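Local coordinates for protein amino acid amide racemase (Ochrobactrum anthropi, PDB 6GIO) that binds pyridoxal-5'-phosphate and belongs to the class-III aminotransferase family of PLP-dependent proteins, forming an assembly of two chains, at residues L165-P170 with V182-L186; D171-P175 with V355-S359; N84-L90 with T303-R307; E103-G109 with S276-Q282. One frame throughout, in Å; residues are numbered along the deposited sequence.

Along the chain the first segments of the four contacts come in the order 84-90, 103-109, 165-170 and 171-175, and the second segments in the order 182-186, 276-282, 303-307 and 355-359. Contacts 3 and 4 are neighbours, centres about 14 Å apart, touching where Phe108 meets Ala87 and Leu90; both lie in the part that meets the second subunit. Contacts 1 and 4 reach the two outermost strands within this chain, 164-167 and 104-109, of one seven-stranded sheet, their centres about 28 Å apart. Contact 2 directly continues the first segment of contact 1 and ties this region, which the second subunit does not touch, to the other sheet, about 41 Å from contact 3 between centres.

Contact 1: L165-P170 with V182-L186; sequences LLLPYP and VLELL
Contact 1 is apolar strand-on-helix packing within a beta-alpha-beta crossover: strand 164-167, outermost within this chain, leads through a loop into helix 179-191, which returns the chain to strand 199-204, parallel to the first. Over residues 165-167 the backbone is extended; Pro168 to Pro170 stay extended as they leave the sheet. The axis of helix segment 182-186 runs nearly antiparallel to the strand, at 161° and 10.0 Å, a spacing filled by side chains. CA atoms come nearest at Pro168 and Val182, 6.6 Å. Val182 (chi1 t) is the most covered residue: its CG1 lies 3.5 Å from Pro168 O and 4.4 Å from Leu167 CB, while CG2 lies 4.2 Å from Pro170 CG. One turn on, Leu185 and Leu186, both t,p, continue the helix face. Leu185 CD2 reaches Pro168 CD at 4.0 Å. Leu167 (m,t) points at the helix, its CD2 4.3 Å from Leu185 CG. Past the strand, the CA-to-CB bond of Tyr169 points away from the helix and its OH hydrogen-bonds Glu205 O, whereas Phe220 and Leu224 of helix 220-229 flank the buried helix face. The leucine cluster closes with Leu186 CD1, 4.0 Å from Leu167 CD1 and 3.9 Å from Leu165 CD2.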
loop_
_atom_site.group_PDB
_atom_site.type_symbol
_atom_site.label_atom_id
_atom_site.label_comp_id
_atom_site.label_asym_id
_atom_site.label_seq_id
_atom_site.Cartn_x
_atom_site.Cartn_y
_atom_site.Cartn_z
ATOM N N LEU C 165 24.687 -2.065 5.568
ATOM C CA LEU C 165 25.941 -1.565 5.034
ATOM C C LEU C 165 25.587 -0.718 3.840
ATOM O O LEU C 165 25.079 -1.269 2.854
ATOM C CB LEU C 165 26.841 -2.742 4.592
ATOM C CG LEU C 165 28.197 -2.347 3.959
ATOM C CD1 LEU C 165 28.897 -1.336 4.846
ATOM C CD2 LEU C 165 29.114 -3.545 3.709
ATOM N N LEU C 166 25.817 0.602 3.946
ATOM C CA LEU C 166 25.647 1.565 2.839
ATOM C C LEU C 166 26.946 1.907 2.073
ATOM O O LEU C 166 27.905 2.412 2.650
ATOM C CB LEU C 166 25.054 2.866 3.351
ATOM C CG LEU C 166 23.592 2.828 3.769
ATOM C CD1 LEU C 166 23.237 4.184 4.391
ATOM C CD2 LEU C 166 22.631 2.519 2.632
ATOM N N LEU C 167 26.963 1.656 0.763
ATOM C CA LEU C 167 28.132 1.895 -0.068
ATOM C C LEU C 167 27.858 3.007 -1.027
ATOM O O LEU C 167 26.710 3.164 -1.428
ATOM C CB LEU C 167 28.414 0.658 -0.910
ATOM C CG LEU C 167 28.732 -0.659 -0.199
ATOM C CD1 LEU C 167 28.750 -1.788 -1.204
ATOM C CD2 LEU C 167 30.051 -0.557 0.537
ATOM N N PRO C 168 28.910 3.742 -1.475
ATOM C CA PRO C 168 28.710 4.688 -2.553
ATOM C C PRO C 168 28.302 4.000 -3.849
ATOM O O PRO C 168 28.753 2.868 -4.165
ATOM C CB PRO C 168 30.088 5.365 -2.695
ATOM C CG PRO C 168 30.814 5.089 -1.423
ATOM C CD PRO C 168 30.310 3.756 -1.002
ATOM N N TYR C 169 27.420 4.660 -4.589
ATOM C CA TYR C 169 27.095 4.201 -5.937
ATOM C C TYR C 169 28.039 4.917 -6.934
ATOM O O TYR C 169 28.067 6.137 -7.014
ATOM C CB TYR C 169 25.601 4.448 -6.232
ATOM C CG TYR C 169 24.973 3.699 -7.387
ATOM C CD1 TYR C 169 25.093 4.155 -8.680
ATOM C CD2 TYR C 169 24.153 2.558 -7.159
ATOM C CE1 TYR C 169 24.439 3.515 -9.739
ATOM C CE2 TYR C 169 23.502 1.923 -8.193
ATOM C CZ TYR C 169 23.658 2.394 -9.492
ATOM O OH TYR C 169 23.006 1.778 -10.545
ATOM N N PRO C 170 28.859 4.152 -7.642
ATOM C CA PRO C 170 29.820 4.765 -8.546
ATOM C C PRO C 170 29.158 5.562 -9.645
ATOM O O PRO C 170 28.325 5.018 -10.392
ATOM C CB PRO C 170 30.512 3.581 -9.212
ATOM C CG PRO C 170 30.062 2.371 -8.520
ATOM C CD PRO C 170 28.950 2.682 -7.607
ATOM N N VAL C 182 34.656 0.892 -5.075
ATOM C CA VAL C 182 33.507 0.446 -4.316
ATOM C C VAL C 182 33.602 -1.069 -4.022
ATOM O O VAL C 182 33.420 -1.515 -2.880
ATOM C CB VAL C 182 32.245 0.863 -5.028
ATOM C CG1 VAL C 182 31.016 0.246 -4.400
ATOM C CG2 VAL C 182 32.162 2.390 -4.936
ATOM N N LEU C 183 33.985 -1.834 -5.021
ATOM C CA LEU C 183 34.189 -3.274 -4.835
ATOM C C LEU C 183 35.232 -3.541 -3.786
ATOM O O LEU C 183 35.102 -4.459 -2.987
ATOM C CB LEU C 183 34.588 -3.938 -6.140
ATOM C CG LEU C 183 33.498 -3.907 -7.198
ATOM C CD1 LEU C 183 34.077 -4.280 -8.576
ATOM C CD2 LEU C 183 32.278 -4.769 -6.809
ATOM N N GLU C 184 36.306 -2.752 -3.790
ATOM C CA GLU C 184 37.427 -2.903 -2.815
ATOM C C GLU C 184 36.898 -2.658 -1.387
ATOM O O GLU C 184 37.170 -3.431 -0.528
ATOM C CB GLU C 184 38.622 -2.044 -3.270
ATOM C CG GLU C 184 39.643 -1.708 -2.195
ATOM C CD GLU C 184 41.029 -1.216 -2.611
ATOM O OE1 GLU C 184 41.386 -0.070 -2.324
ATOM O OE2 GLU C 184 41.766 -1.992 -3.169
ATOM N N LEU C 185 36.154 -1.577 -1.205
ATOM C CA LEU C 185 35.533 -1.213 0.040
ATOM C C LEU C 185 34.617 -2.327 0.565
ATOM O O LEU C 185 34.636 -2.630 1.747
ATOM C CB LEU C 185 34.759 0.111 -0.125
ATOM C CG LEU C 185 34.087 0.720 1.083
ATOM C CD1 LEU C 185 35.033 0.943 2.241
ATOM C CD2 LEU C 185 33.494 2.058 0.694
ATOM N N LEU C 186 33.838 -2.939 -0.311
ATOM C CA LEU C 186 32.961 -4.044 0.072
ATOM C C LEU C 186 33.782 -5.242 0.470
ATOM O O LEU C 186 33.478 -5.888 1.499
ATOM C CB LEU C 186 32.009 -4.444 -1.036
ATOM C CG LEU C 186 31.061 -5.611 -0.788
ATOM C CD1 LEU C 186 30.053 -5.261 0.305
ATOM C CD2 LEU C 186 30.365 -6.029 -2.074
#

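Contact 2: D171-P175 with V355-S359; sequences DPFRP and VDLVS
Asp356, Phe173 and Arg174 carry most of this small contact, which buries 159 Å² and joins a loop to a strand some 180 residues further along the chain through a salt bridge set beside an aromatic ring. Asp356 sits on the extended segment 355-357 and directs its carboxylate (chi1 t) at the loop 171-175. The guanidinium of Arg174 meets it in a bidentate salt bridge: NH1 donates to Asp356 OD2 at 2.8 Å and NH2 donates to Asp356 OD1 at 3.1 Å, OD2 lying near the guanidinium plane. An m,t,t chain in Arg174 spans the gap, since even the nearest CA atoms, Phe173 and Asp356, are 9.1 Å apart. Phe173 (chi1 t) brings CE2 within 3.6 Å of Asp356 CG, and Val358 CG1 lies at the ring edge, 4.1 Å from CE2. The loop is shaped by an Asx turn, in which Phe173 N donates to Asp171 OD1 at 2.9 Å; Arg174 N adds a weak 3.4 Å bond to the same Asp171 OD1. Arg347 makes a second salt bridge to Asp356, and Arg364 O accepts from Arg174 NH2. Strand 352-357 lies between strands 343-349 and 395-398, and Phe173 rests on Asp345 and Arg347 of the former.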
loop_
_atom_site.group_PDB
_atom_site.type_symbol
_atom_site.label_atom_id
_atom_site.label_comp_id
_atom_site.label_asym_id
_atom_site.label_seq_id
_atom_site.Cartn_x
_atom_site.Cartn_y
_atom_site.Cartn_z
ATOM N N ASP C 171 29.569 6.817 -9.754
ATOM C CA ASP C 171 28.889 7.807 -10.547
ATOM C C ASP C 171 29.869 8.349 -11.611
ATOM O O ASP C 171 30.747 9.133 -11.291
ATOM C CB ASP C 171 28.459 8.914 -9.610
ATOM C CG ASP C 171 27.788 10.067 -10.323
ATOM O OD1 ASP C 171 27.742 10.107 -11.589
ATOM O OD2 ASP C 171 27.304 10.932 -9.588
ATOM N N PRO C 172 29.706 7.952 -12.881
ATOM C CA PRO C 172 30.615 8.448 -13.911
ATOM C C PRO C 172 30.692 9.988 -14.038
ATOM O O PRO C 172 31.718 10.476 -14.438
ATOM C CB PRO C 172 30.068 7.844 -15.205
ATOM C CG PRO C 172 29.179 6.732 -14.784
ATOM C CD PRO C 172 28.636 7.106 -13.443
ATOM N N PHE C 173 29.647 10.730 -13.702
ATOM C CA PHE C 173 29.638 12.185 -13.893
ATOM C C PHE C 173 30.321 12.928 -12.739
ATOM O O PHE C 173 30.926 13.952 -12.959
ATOM C CB PHE C 173 28.203 12.689 -14.079
ATOM C CG PHE C 173 28.105 14.151 -14.507
ATOM C CD1 PHE C 173 28.523 14.548 -15.765
ATOM C CD2 PHE C 173 27.564 15.109 -13.660
ATOM C CE1 PHE C 173 28.403 15.864 -16.175
ATOM C CE2 PHE C 173 27.438 16.431 -14.052
ATOM C CZ PHE C 173 27.866 16.818 -15.325
ATOM N N ARG C 174 30.228 12.403 -11.509
ATOM C CA ARG C 174 30.958 12.943 -10.355
ATOM C C ARG C 174 31.779 11.828 -9.760
ATOM O O ARG C 174 31.434 11.309 -8.712
ATOM C CB ARG C 174 30.003 13.522 -9.335
ATOM C CG ARG C 174 29.208 14.680 -9.926
ATOM C CD ARG C 174 28.539 15.531 -8.891
ATOM N NE ARG C 174 27.992 16.747 -9.480
ATOM C CZ ARG C 174 26.872 16.808 -10.199
ATOM N NH1 ARG C 174 26.173 15.719 -10.453
ATOM N NH2 ARG C 174 26.447 17.971 -10.690
ATOM N N PRO C 175 32.877 11.442 -10.435
ATOM C CA PRO C 175 33.513 10.128 -10.164
ATOM C C PRO C 175 34.471 10.124 -8.971
ATOM O O PRO C 175 35.667 9.842 -9.123
ATOM C CB PRO C 175 34.240 9.842 -11.471
ATOM C CG PRO C 175 34.696 11.181 -11.881
ATOM C CD PRO C 175 33.567 12.133 -11.539
ATOM N N VAL C 355 18.589 15.031 -16.751
ATOM C CA VAL C 355 19.410 16.157 -17.175
ATOM C C VAL C 355 20.059 16.872 -15.991
ATOM O O VAL C 355 19.393 17.562 -15.230
ATOM C CB VAL C 355 18.568 17.168 -17.998
ATOM C CG1 VAL C 355 19.446 18.319 -18.490
ATOM C CG2 VAL C 355 17.919 16.472 -19.182
ATOM N N ASP C 356 21.381 16.740 -15.850
ATOM C CA ASP C 356 22.093 17.240 -14.684
ATOM C C ASP C 356 22.466 18.743 -14.843
ATOM O O ASP C 356 23.259 19.111 -15.721
ATOM C CB ASP C 356 23.340 16.380 -14.502
ATOM C CG ASP C 356 23.967 16.576 -13.173
ATOM O OD1 ASP C 356 24.158 17.749 -12.791
ATOM O OD2 ASP C 356 24.202 15.556 -12.497
ATOM N N LEU C 357 21.861 19.611 -14.049
ATOM C CA LEU C 357 22.096 21.028 -14.149
ATOM C C LEU C 357 23.282 21.434 -13.273
ATOM O O LEU C 357 23.369 21.040 -12.103
ATOM C CB LEU C 357 20.865 21.813 -13.700
ATOM C CG LEU C 357 19.575 21.426 -14.389
ATOM C CD1 LEU C 357 18.443 22.253 -13.867
ATOM C CD2 LEU C 357 19.688 21.602 -15.895
ATOM N N VAL C 358 24.200 22.194 -13.853
ATOM C CA VAL C 358 25.438 22.577 -13.161
ATOM C C VAL C 358 25.656 24.090 -13.208
ATOM O O VAL C 358 25.405 24.718 -14.219
ATOM C CB VAL C 358 26.652 21.889 -13.760
ATOM C CG1 VAL C 358 26.568 20.364 -13.592
ATOM C CG2 VAL C 358 26.831 22.254 -15.233
ATOM N N SER C 359 26.124 24.672 -12.115
ATOM C CA SER C 359 26.458 26.097 -12.102
ATOM C C SER C 359 27.822 26.341 -12.728
ATOM O O SER C 359 28.154 27.484 -13.037
ATOM C CB SER C 359 26.395 26.682 -10.681
ATOM O OG SER C 359 27.273 26.021 -9.787
#

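Contact 3: N84-L90 with T303-R307; sequences NEAAVSL and TAAGR
Ala86, Ala87, Ala304 and Gly306 line part of a helix-helix contact: segments 85-90 and 303-307 cross at 42° with their axes 8.4 Å apart, burying 353 Å². Thr303 (chi1 p) comes first, pointing into the partner helix. Its OG1 lies 3.3 Å from Ala86 CB and 3.2 Å from Ala87 N, the latter at an angle too poor for a hydrogen bond; OG1 bonds instead to Asn299 O, and Ala87 N donates to Asn84 OD1 at 3.0 Å, a classic N-cap. Leu90 CD2 packs 3.7 Å from Thr303 O. Ala304 points away, yet its CB is only 4.2 Å from Ala86 CB. Gly306 presents bare backbone to Leu90 (t,p), whose CD1 is 4.1 Å from Gly306 C; a CB on this glycine would fall tightly, 3.1 Å from Leu90 CD2. Arg307 (m,t,p) starts sideways and brings its end to the partner helix, so that CG packs 3.8 Å from Leu90 CB and Ser89 CB covers one guanidinium face, 3.5 Å from Arg307 CZ, while NE forms a salt bridge to Asp93. Helix 61-72 covers Ala304 and Ala305, Arg10 of the second subunit salt-bridges Glu85, and Leu90 faces Phe108 of strand 104-109.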
loop_
_atom_site.group_PDB
_atom_site.type_symbol
_atom_site.label_atom_id
_atom_site.label_comp_id
_atom_site.label_asym_id
_atom_site.label_seq_id
_atom_site.Cartn_x
_atom_site.Cartn_y
_atom_site.Cartn_z
ATOM N N ASN C 84 -8.027 -15.194 -7.438
ATOM C CA ASN C 84 -8.863 -14.743 -8.541
ATOM C C ASN C 84 -8.099 -14.875 -9.813
ATOM O O ASN C 84 -6.879 -14.891 -9.780
ATOM C CB ASN C 84 -9.355 -13.298 -8.314
ATOM C CG ASN C 84 -8.237 -12.294 -8.239
ATOM O OD1 ASN C 84 -7.756 -11.796 -9.278
ATOM N ND2 ASN C 84 -7.824 -11.963 -7.000
ATOM N N GLU C 85 -8.815 -14.974 -10.928
ATOM C CA GLU C 85 -8.219 -15.237 -12.251
ATOM C C GLU C 85 -7.192 -14.191 -12.668
ATOM O O GLU C 85 -6.123 -14.553 -13.151
ATOM C CB GLU C 85 -9.315 -15.331 -13.331
ATOM C CG GLU C 85 -8.819 -15.563 -14.770
ATOM C CD GLU C 85 -8.116 -16.910 -14.952
ATOM O OE1 GLU C 85 -8.325 -17.847 -14.179
ATOM O OE2 GLU C 85 -7.336 -17.044 -15.874
ATOM N N ALA C 86 -7.519 -12.904 -12.497
ATOM C CA ALA C 86 -6.626 -11.832 -12.871
ATOM C C ALA C 86 -5.258 -11.917 -12.191
ATOM O O ALA C 86 -4.226 -11.834 -12.848
ATOM C CB ALA C 86 -7.279 -10.473 -12.608
ATOM N N ALA C 87 -5.266 -12.061 -10.872
ATOM C CA ALA C 87 -4.072 -12.050 -10.105
ATOM C C ALA C 87 -3.254 -13.319 -10.405
ATOM O O ALA C 87 -2.034 -13.240 -10.509
ATOM C CB ALA C 87 -4.411 -11.996 -8.626
ATOM N N VAL C 88 -3.913 -14.484 -10.525
ATOM C CA VAL C 88 -3.141 -15.726 -10.788
ATOM C C VAL C 88 -2.499 -15.613 -12.171
ATOM O O VAL C 88 -1.312 -15.908 -12.335
ATOM C CB VAL C 88 -4.016 -16.982 -10.621
ATOM C CG1 VAL C 88 -3.277 -18.260 -11.068
ATOM C CG2 VAL C 88 -4.421 -17.103 -9.172
ATOM N N SER C 89 -3.278 -15.131 -13.148
ATOM C CA SER C 89 -2.783 -14.926 -14.521
ATOM C C SER C 89 -1.662 -13.900 -14.617
ATOM O O SER C 89 -0.672 -14.173 -15.275
ATOM C CB SER C 89 -3.921 -14.574 -15.496
ATOM O OG SER C 89 -4.933 -15.556 -15.403
ATOM N N LEU C 90 -1.793 -12.748 -13.940
ATOM C CA LEU C 90 -0.670 -11.769 -13.861
ATOM C C LEU C 90 0.603 -12.404 -13.280
ATOM O O LEU C 90 1.719 -12.173 -13.782
ATOM C CB LEU C 90 -1.048 -10.530 -13.023
ATOM C CG LEU C 90 0.044 -9.464 -12.781
ATOM C CD1 LEU C 90 0.649 -8.992 -14.098
ATOM C CD2 LEU C 90 -0.490 -8.261 -11.982
ATOM N N THR C 303 -4.817 -6.012 -10.557
ATOM C CA THR C 303 -4.065 -7.051 -11.312
ATOM C C THR C 303 -4.503 -7.135 -12.762
ATOM O O THR C 303 -3.661 -7.347 -13.634
ATOM C CB THR C 303 -4.077 -8.453 -10.658
ATOM O OG1 THR C 303 -5.407 -8.902 -10.456
ATOM C CG2 THR C 303 -3.400 -8.407 -9.314
ATOM N N ALA C 304 -5.797 -6.935 -13.040
ATOM C CA ALA C 304 -6.244 -6.853 -14.424
ATOM C C ALA C 304 -5.542 -5.679 -15.163
ATOM O O ALA C 304 -5.098 -5.847 -16.306
ATOM C CB ALA C 304 -7.770 -6.748 -14.531
ATOM N N ALA C 305 -5.447 -4.498 -14.524
ATOM C CA ALA C 305 -4.744 -3.371 -15.134
ATOM C C ALA C 305 -3.285 -3.757 -15.462
ATOM O O ALA C 305 -2.748 -3.435 -16.516
ATOM C CB ALA C 305 -4.808 -2.142 -14.236
ATOM N N GLY C 306 -2.646 -4.464 -14.554
ATOM C CA GLY C 306 -1.261 -4.897 -14.786
ATOM C C GLY C 306 -1.112 -5.847 -15.962
ATOM O O GLY C 306 -0.114 -5.809 -16.687
ATOM N N ARG C 307 -2.100 -6.721 -16.142
ATOM C CA ARG C 307 -2.057 -7.644 -17.280
ATOM C C ARG C 307 -2.130 -6.847 -18.569
ATOM O O ARG C 307 -1.421 -7.158 -19.516
ATOM C CB ARG C 307 -3.188 -8.661 -17.230
ATOM C CG ARG C 307 -3.058 -9.625 -16.095
ATOM C CD ARG C 307 -3.782 -10.892 -16.423
ATOM N NE ARG C 307 -3.000 -11.671 -17.367
ATOM C CZ ARG C 307 -3.518 -12.470 -18.299
ATOM N NH1 ARG C 307 -4.839 -12.612 -18.441
ATOM N NH2 ARG C 307 -2.707 -13.132 -19.094
#

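Contact 4: E103-G109 with S276-Q282; sequences ERRVWFG and SAVVGPQ
Six backbone hydrogen bonds join strands 104-109 and 276-281, antiparallel at 161°: Arg105 N to Gly280 O, 3.0 Å, and Gly280 N to Arg105 O, 3.1 Å; Trp107 N to Val278 O, 3.1 Å, and Val278 N to Trp107 O, 3.0 Å; Gly109 N to Ser276 O, 3.0 Å, and Ser276 N to Gly109 O, 2.9 Å. At the non-hydrogen-bonded pair Arg104-Pro281 the missing proline NH costs no bond; beyond it Gln282 N donates to Glu103 O at 3.0 Å. Within this chain the pair edges a seven-stranded sheet where strand 276-281 runs against the other six, as in the large domain of fold type I PLP proteins; the Val106 backbone also bonds to the second subunit. The side chain of Ser276 is about 7 Å from pyridoxal-5'-phosphate, its OG bonded to Asp114. Val106, Phe108, Ala277 and Val279 share one face. On the other, Trp107 CE3 packs 3.8 Å from Val278 CG2, and NE1 bonds Val292 O. Glu103 OE1 accepts from Arg105 NH1 at 2.7 Å and from Arg105 NH2 at 3.1 Å, a salt bridge; NH1 also bonds Arg104 O. Arg104 NH2 bonds Leu95 O. Arg105 NH2 and Gln282 NE2, 2.8 Å apart, are two donors and do not bond; NE2 donates to Asp286.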
loop_
_atom_site.group_PDB
_atom_site.type_symbol
_atom_site.label_atom_id
_atom_site.label_comp_id
_atom_site.label_asym_id
_atom_site.label_seq_id
_atom_site.Cartn_x
_atom_site.Cartn_y
_atom_site.Cartn_z
ATOM N N GLU C 103 11.951 -23.314 -9.087
ATOM C CA GLU C 103 10.653 -22.887 -8.601
ATOM C C GLU C 103 10.694 -21.425 -8.084
ATOM O O GLU C 103 11.643 -20.998 -7.394
ATOM C CB GLU C 103 10.173 -23.845 -7.510
ATOM C CG GLU C 103 9.882 -25.276 -7.998
ATOM C CD GLU C 103 8.501 -25.422 -8.640
ATOM O OE1 GLU C 103 7.595 -24.581 -8.372
ATOM O OE2 GLU C 103 8.300 -26.393 -9.404
ATOM N N ARG C 104 9.698 -20.646 -8.484
ATOM C CA ARG C 104 9.588 -19.252 -8.068
ATOM C C ARG C 104 8.113 -18.953 -7.773
ATOM O O ARG C 104 7.210 -19.664 -8.238
ATOM C CB ARG C 104 10.098 -18.304 -9.158
ATOM C CG ARG C 104 11.543 -18.562 -9.563
ATOM C CD ARG C 104 12.012 -17.602 -10.635
ATOM N NE ARG C 104 11.286 -17.838 -11.869
ATOM C CZ ARG C 104 11.002 -16.934 -12.780
ATOM N NH1 ARG C 104 11.390 -15.680 -12.654
ATOM N NH2 ARG C 104 10.326 -17.301 -13.840
ATOM N N ARG C 105 7.871 -17.936 -6.971
ATOM C CA ARG C 105 6.506 -17.485 -6.696
ATOM C C ARG C 105 6.476 -15.955 -6.633
ATOM O O ARG C 105 7.530 -15.273 -6.535
ATOM C CB ARG C 105 6.007 -18.034 -5.373
ATOM C CG ARG C 105 6.074 -19.545 -5.224
ATOM C CD ARG C 105 5.019 -20.224 -6.065
ATOM N NE ARG C 105 4.927 -21.661 -5.865
ATOM C CZ ARG C 105 5.641 -22.588 -6.505
ATOM N NH1 ARG C 105 6.541 -22.238 -7.395
ATOM N NH2 ARG C 105 5.439 -23.885 -6.248
ATOM N N VAL C 106 5.237 -15.460 -6.632
ATOM C CA VAL C 106 4.921 -14.048 -6.728
ATOM C C VAL C 106 4.041 -13.613 -5.560
ATOM O O VAL C 106 3.061 -14.272 -5.213
ATOM C CB VAL C 106 4.153 -13.785 -7.997
ATOM C CG1 VAL C 106 3.979 -12.280 -8.207
ATOM C CG2 VAL C 106 4.900 -14.440 -9.145
ATOM N N TRP C 107 4.423 -12.527 -4.933
ATOM C CA TRP C 107 3.598 -11.887 -3.930
ATOM C C TRP C 107 3.192 -10.602 -4.546
ATOM O O TRP C 107 3.975 -10.008 -5.219
ATOM C CB TRP C 107 4.454 -11.621 -2.684
ATOM C CG TRP C 107 3.900 -10.725 -1.622
ATOM C CD1 TRP C 107 3.282 -11.120 -0.493
ATOM C CD2 TRP C 107 4.010 -9.279 -1.550
ATOM N NE1 TRP C 107 2.954 -10.016 0.269
ATOM C CE2 TRP C 107 3.405 -8.878 -0.348
ATOM C CE3 TRP C 107 4.558 -8.286 -2.396
ATOM C CZ2 TRP C 107 3.335 -7.532 0.057
ATOM C CZ3 TRP C 107 4.457 -6.913 -1.984
ATOM C CH2 TRP C 107 3.841 -6.580 -0.775
ATOM N N PHE C 108 1.991 -10.138 -4.251
ATOM C CA PHE C 108 1.512 -8.827 -4.700
ATOM C C PHE C 108 1.303 -7.822 -3.590
ATOM O O PHE C 108 0.896 -8.189 -2.485
ATOM C CB PHE C 108 0.172 -8.998 -5.401
ATOM C CG PHE C 108 0.281 -9.631 -6.753
ATOM C CD1 PHE C 108 0.903 -8.950 -7.808
ATOM C CD2 PHE C 108 -0.199 -10.929 -6.972
ATOM C CE1 PHE C 108 1.036 -9.536 -9.056
ATOM C CE2 PHE C 108 -0.107 -11.503 -8.231
ATOM C CZ PHE C 108 0.527 -10.824 -9.272
ATOM N N GLY C 109 1.493 -6.536 -3.907
ATOM C CA GLY C 109 1.190 -5.480 -2.943
ATOM C C GLY C 109 0.682 -4.281 -3.687
ATOM O O GLY C 109 0.213 -4.414 -4.828
ATOM N N SER C 276 2.084 -3.532 -6.923
ATOM C CA SER C 276 3.492 -3.915 -6.850
ATOM C C SER C 276 3.611 -5.439 -6.836
ATOM O O SER C 276 2.612 -6.152 -6.663
ATOM C CB SER C 276 4.149 -3.314 -5.614
ATOM O OG SER C 276 3.668 -3.869 -4.368
ATOM N N ALA C 277 4.823 -5.936 -7.011
ATOM C CA ALA C 277 5.056 -7.373 -6.925
ATOM C C ALA C 277 6.474 -7.706 -6.567
ATOM O O ALA C 277 7.376 -6.930 -6.854
ATOM C CB ALA C 277 4.668 -8.077 -8.199
ATOM N N VAL C 278 6.648 -8.890 -5.971
ATOM C CA VAL C 278 7.948 -9.455 -5.672
ATOM C C VAL C 278 8.010 -10.848 -6.303
ATOM O O VAL C 278 7.140 -11.714 -6.091
ATOM C CB VAL C 278 8.197 -9.567 -4.156
ATOM C CG1 VAL C 278 9.538 -10.219 -3.861
ATOM C CG2 VAL C 278 8.162 -8.194 -3.497
ATOM N N VAL C 279 9.024 -11.067 -7.114
ATOM C CA VAL C 279 9.217 -12.392 -7.755
ATOM C C VAL C 279 10.460 -12.934 -7.116
ATOM O O VAL C 279 11.456 -12.235 -7.065
ATOM C CB VAL C 279 9.409 -12.287 -9.291
ATOM C CG1 VAL C 279 9.721 -13.636 -9.911
ATOM C CG2 VAL C 279 8.148 -11.739 -9.907
ATOM N N GLY C 280 10.378 -14.132 -6.555
ATOM C CA GLY C 280 11.472 -14.673 -5.813
ATOM C C GLY C 280 11.483 -16.185 -5.867
ATOM O O GLY C 280 10.581 -16.773 -6.433
ATOM N N PRO C 281 12.527 -16.806 -5.321
ATOM C CA PRO C 281 12.586 -18.270 -5.376
ATOM C C PRO C 281 11.572 -18.847 -4.362
ATOM O O PRO C 281 11.246 -18.175 -3.375
ATOM C CB PRO C 281 14.038 -18.611 -4.987
ATOM C CG PRO C 281 14.649 -17.366 -4.481
ATOM C CD PRO C 281 13.687 -16.215 -4.632
ATOM N N GLN C 282 11.081 -20.063 -4.604
ATOM C CA GLN C 282 10.017 -20.641 -3.760
ATOM C C GLN C 282 10.418 -20.832 -2.290
ATOM O O GLN C 282 9.641 -20.565 -1.369
ATOM C CB GLN C 282 9.511 -21.967 -4.341
ATOM C CG GLN C 282 8.393 -22.552 -3.500
ATOM C CD GLN C 282 7.916 -23.878 -3.993
ATOM O OE1 GLN C 282 8.680 -24.655 -4.592
ATOM N NE2 GLN C 282 6.625 -24.166 -3.746
#